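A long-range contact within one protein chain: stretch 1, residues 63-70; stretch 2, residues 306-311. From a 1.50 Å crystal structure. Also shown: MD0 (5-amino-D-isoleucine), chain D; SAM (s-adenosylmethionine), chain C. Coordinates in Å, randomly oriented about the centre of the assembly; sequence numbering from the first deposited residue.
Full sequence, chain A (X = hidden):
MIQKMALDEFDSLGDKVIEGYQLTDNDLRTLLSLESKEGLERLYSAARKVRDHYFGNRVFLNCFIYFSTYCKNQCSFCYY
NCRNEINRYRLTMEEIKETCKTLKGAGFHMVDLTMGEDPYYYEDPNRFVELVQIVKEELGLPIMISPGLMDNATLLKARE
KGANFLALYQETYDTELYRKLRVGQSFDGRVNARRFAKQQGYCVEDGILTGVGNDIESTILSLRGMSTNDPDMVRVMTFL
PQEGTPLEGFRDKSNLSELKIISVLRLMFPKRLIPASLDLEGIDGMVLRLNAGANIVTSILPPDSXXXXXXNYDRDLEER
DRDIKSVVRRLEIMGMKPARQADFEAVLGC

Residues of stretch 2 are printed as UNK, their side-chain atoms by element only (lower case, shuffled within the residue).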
# COMPACT_ATOMS: atom_id res chain seq x y z
N CYS A 63 -3.10 9.94 -3.13
CA CYS A 63 -1.83 10.53 -3.64
C CYS A 63 -0.66 10.10 -2.80
O CYS A 63 -0.79 9.90 -1.62
CB CYS A 63 -1.98 12.00 -3.52
SG CYS A 63 -0.64 12.96 -4.24
N PHE A 64 0.47 9.89 -3.40
CA PHE A 64 1.66 9.44 -2.67
C PHE A 64 2.69 10.54 -2.66
O PHE A 64 3.18 10.98 -3.72
CB PHE A 64 2.21 8.23 -3.45
CG PHE A 64 3.44 7.63 -2.79
CD1 PHE A 64 3.32 7.11 -1.50
CD2 PHE A 64 4.68 7.60 -3.42
CE1 PHE A 64 4.41 6.57 -0.83
CE2 PHE A 64 5.80 7.05 -2.74
CZ PHE A 64 5.65 6.55 -1.47
N ILE A 65 3.07 10.97 -1.47
CA ILE A 65 4.11 12.03 -1.26
C ILE A 65 5.24 11.46 -0.46
O ILE A 65 5.17 11.36 0.80
CB ILE A 65 3.53 13.26 -0.55
CG1 ILE A 65 2.30 13.83 -1.34
CG2 ILE A 65 4.63 14.34 -0.43
CD1 ILE A 65 1.69 15.03 -0.61
N TYR A 66 6.28 11.09 -1.18
CA TYR A 66 7.49 10.51 -0.54
C TYR A 66 8.37 11.71 -0.22
O TYR A 66 9.04 12.27 -1.09
CB TYR A 66 8.14 9.58 -1.58
CG TYR A 66 9.14 8.58 -1.03
CD1 TYR A 66 9.55 8.53 0.29
CD2 TYR A 66 9.68 7.66 -1.92
CE1 TYR A 66 10.41 7.54 0.75
CE2 TYR A 66 10.56 6.68 -1.48
CZ TYR A 66 10.92 6.66 -0.16
OH TYR A 66 11.83 5.66 0.18
N PHE A 67 8.26 12.19 1.04
CA PHE A 67 8.81 13.52 1.39
C PHE A 67 10.26 13.50 1.89
O PHE A 67 10.89 14.52 1.97
CB PHE A 67 7.92 14.26 2.43
CG PHE A 67 7.78 13.59 3.75
CD1 PHE A 67 6.73 12.74 3.96
CD2 PHE A 67 8.69 13.80 4.79
CE1 PHE A 67 6.58 12.08 5.16
CE2 PHE A 67 8.60 13.15 6.01
CZ PHE A 67 7.49 12.26 6.21
N SER A 68 10.77 12.29 2.14
CA SER A 68 12.18 12.11 2.45
C SER A 68 12.61 10.72 2.11
O SER A 68 11.96 9.74 2.54
CB SER A 68 12.48 12.37 3.93
OG SER A 68 13.90 12.09 4.11
N THR A 69 13.69 10.60 1.31
CA THR A 69 14.17 9.28 0.91
C THR A 69 15.40 8.87 1.67
O THR A 69 16.09 7.95 1.27
CB THR A 69 14.38 9.15 -0.59
OG1 THR A 69 15.36 10.13 -0.94
CG2 THR A 69 13.06 9.46 -1.38
N TYR A 70 15.65 9.52 2.80
CA TYR A 70 16.65 9.04 3.73
C TYR A 70 16.12 7.95 4.64
O TYR A 70 15.03 8.06 5.16
CB TYR A 70 17.14 10.20 4.61
CG TYR A 70 18.00 11.16 3.84
CD1 TYR A 70 17.40 12.20 3.12
CD2 TYR A 70 19.36 11.01 3.81
CE1 TYR A 70 18.18 13.06 2.36
CE2 TYR A 70 20.14 11.92 3.04
CZ TYR A 70 19.49 12.93 2.34
OH TYR A 70 20.29 13.80 1.60
N UNK A 306 8.62 15.60 -9.50
CA UNK A 306 9.85 14.84 -9.64
C UNK A 306 9.89 13.84 -8.50
O UNK A 306 10.89 13.18 -8.26
n UNK A 306 11.93 18.89 -8.86
c UNK A 306 11.78 17.81 -8.08
o UNK A 306 12.52 17.59 -7.11
c UNK A 306 10.65 16.86 -8.41
c UNK A 306 11.00 15.80 -9.44
N UNK A 307 8.81 13.78 -7.70
CA UNK A 307 8.85 12.89 -6.50
C UNK A 307 8.94 11.45 -6.92
O UNK A 307 8.50 11.05 -8.01
c UNK A 307 7.43 14.45 -4.96
c UNK A 307 7.59 13.05 -5.63
c UNK A 307 8.63 14.75 -4.07
c UNK A 307 6.15 14.52 -4.17
N UNK A 308 9.46 10.63 -6.03
CA UNK A 308 9.67 9.17 -6.36
C UNK A 308 8.55 8.29 -5.81
O UNK A 308 7.78 8.68 -4.89
o UNK A 308 14.37 10.14 -6.80
o UNK A 308 13.84 8.50 -5.34
c UNK A 308 13.55 9.35 -6.20
c UNK A 308 11.04 8.75 -5.76
c UNK A 308 12.14 9.48 -6.60
N UNK A 309 8.40 7.13 -6.42
CA UNK A 309 7.66 6.00 -5.80
C UNK A 309 8.68 5.23 -4.94
O UNK A 309 9.78 5.69 -4.64
N UNK A 310 8.33 4.01 -4.58
CA UNK A 310 9.25 3.14 -3.76
C UNK A 310 9.84 2.03 -4.61
O UNK A 310 11.09 1.85 -4.59
c UNK A 310 8.51 2.52 -2.52
c UNK A 310 9.52 1.68 -1.72
c UNK A 310 7.96 3.69 -1.68
N UNK A 311 9.01 1.32 -5.35
CA UNK A 311 9.50 0.26 -6.25
C UNK A 311 9.93 0.86 -7.59
O UNK A 311 10.86 0.33 -8.25
c UNK A 311 8.45 -0.81 -6.41
C MD0 D . 2.22 2.66 -3.05
N MD0 D . 4.32 3.67 -3.72
O MD0 D . 1.07 2.87 -2.60
CA MD0 D . 3.33 3.58 -2.66
CB MD0 D . 4.00 3.09 -1.34
CD MD0 D . 3.56 3.24 1.21
NE MD0 D . 2.50 3.39 2.20
CG MD0 D . 2.95 3.21 -0.19
CG2 MD0 D . 4.54 1.64 -1.40
OXT MD0 D . 2.49 1.73 -3.82
N SAM C . 10.12 3.28 5.53
CA SAM C . 8.83 2.99 5.92
C SAM C . 8.53 1.55 6.06
O SAM C . 9.38 0.70 5.73
OXT SAM C . 7.42 1.23 6.62
CB SAM C . 7.92 3.16 4.92
CG SAM C . 8.19 2.77 3.53
SD SAM C . 6.89 1.66 2.84
CE SAM C . 6.22 2.68 1.55
C5' SAM C . 7.88 0.52 1.90
C4' SAM C . 7.27 -0.66 1.72
O4' SAM C . 7.39 -0.41 0.18
C3' SAM C . 7.86 -1.74 2.22
O3' SAM C . 6.85 -1.90 3.23
C2' SAM C . 7.43 -2.60 1.02
O2' SAM C . 6.17 -3.33 1.24
C1' SAM C . 7.37 -1.77 -0.27
N9 SAM C . 8.66 -1.94 -1.04
C8 SAM C . 9.92 -1.49 -0.75
N7 SAM C . 10.76 -1.92 -1.69
C5 SAM C . 10.02 -2.64 -2.60
C6 SAM C . 10.38 -3.38 -3.74
N6 SAM C . 11.64 -3.47 -4.17
N1 SAM C . 9.41 -3.96 -4.46
C2 SAM C . 8.10 -3.92 -4.06
N3 SAM C . 7.74 -3.31 -2.90
C4 SAM C . 8.71 -2.65 -2.20
O HOH W 1 6.03 10.79 -3.98
O HOH W 2 15.87 9.65 -3.71

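Position 306 carries five side-chain atoms beyond the backbone: a chain of three carbons, the third bearing one oxygen and one nitrogen. This is a terminal amide on a two-carbon spacer, exposed and touching nothing on stretch 1, and the residue is Gln-306.

At position 307 there are four carbons, forked at the second, and no heteroatom. The CA-to-CB bond points toward stretch 1, and the fork lies close to Ile-65 and to the backbone of Tyr-66. The branching defines Leu-307. Its CD1 is 4.0 Å from CG2 of Ile-65, an apolar contact, and its CD2 packs 3.9 Å from the carbonyl O of Tyr-66.

Position 308 has three carbons in a row, the last carrying two oxygens and no nitrogen, and this end approaches Thr-69. The carboxylate identifies Glu-308. The side chain leaves sideways and is extended at chi2 (t), which brings OE1 to 4.1 Å from CG2 of Thr-69. A water joins these two residues: it donates to Glu-308 OE1 (2.8 Å) and accepts from Thr-69 OG1 (2.9 Å).

Position 309 has no side-chain atoms, and its backbone lies against Phe-64 and Tyr-66; it is therefore Gly-309. Its CA lies 3.7 Å from CE2 of Phe-64, and its O approaches the edge of the Tyr-66 ring, 3.4 Å from CD2.

At position 310 one carbon carries two more, all three apolar, and a methyl meets the rings of Phe-64 and Tyr-66. Branching directly at CB without oxygen or further extension gives Val-310. CG2 is 3.7 Å from Phe-64 CZ and 4.0 Å from Tyr-66 CE2, while CG1 is 3.3 Å from C8 of the bound S-adenosylmethionine.

Position 311 has a single side-chain carbon, out of reach of stretch 1, and is Ala-311. Its CB lies 3.8 Å from N1 of S-adenosylmethionine.

No direct hydrogen bond links the stretches, whose touching parts run 83° apart. Phe-64 and Tyr-66, alternate residues of the strand, both direct their CA-to-CB bonds toward the irregular segment, whereas the intervening Ile-65 points away and touches it only through Leu-307. The carbonyl O of Glu-308 lies at the edge of both rings; it is 3.3 Å from Phe-64 CE2 and, on the Tyr-66 side, closest to that residue's CB, at 3.4 Å. A second water satisfies the backbone polarity there, donating to Glu-308 O and Phe-64 O (both 2.9 Å) and accepting from Tyr-66 N (2.8 Å). Apolar packing and water bridges thus hold the contact beside the ligands: 5-amino-D-isoleucine lies over one face of Phe-64, its CB 3.5 Å from CE1 of that ring.

Stretch 2, residues 306-311: QLEGVA
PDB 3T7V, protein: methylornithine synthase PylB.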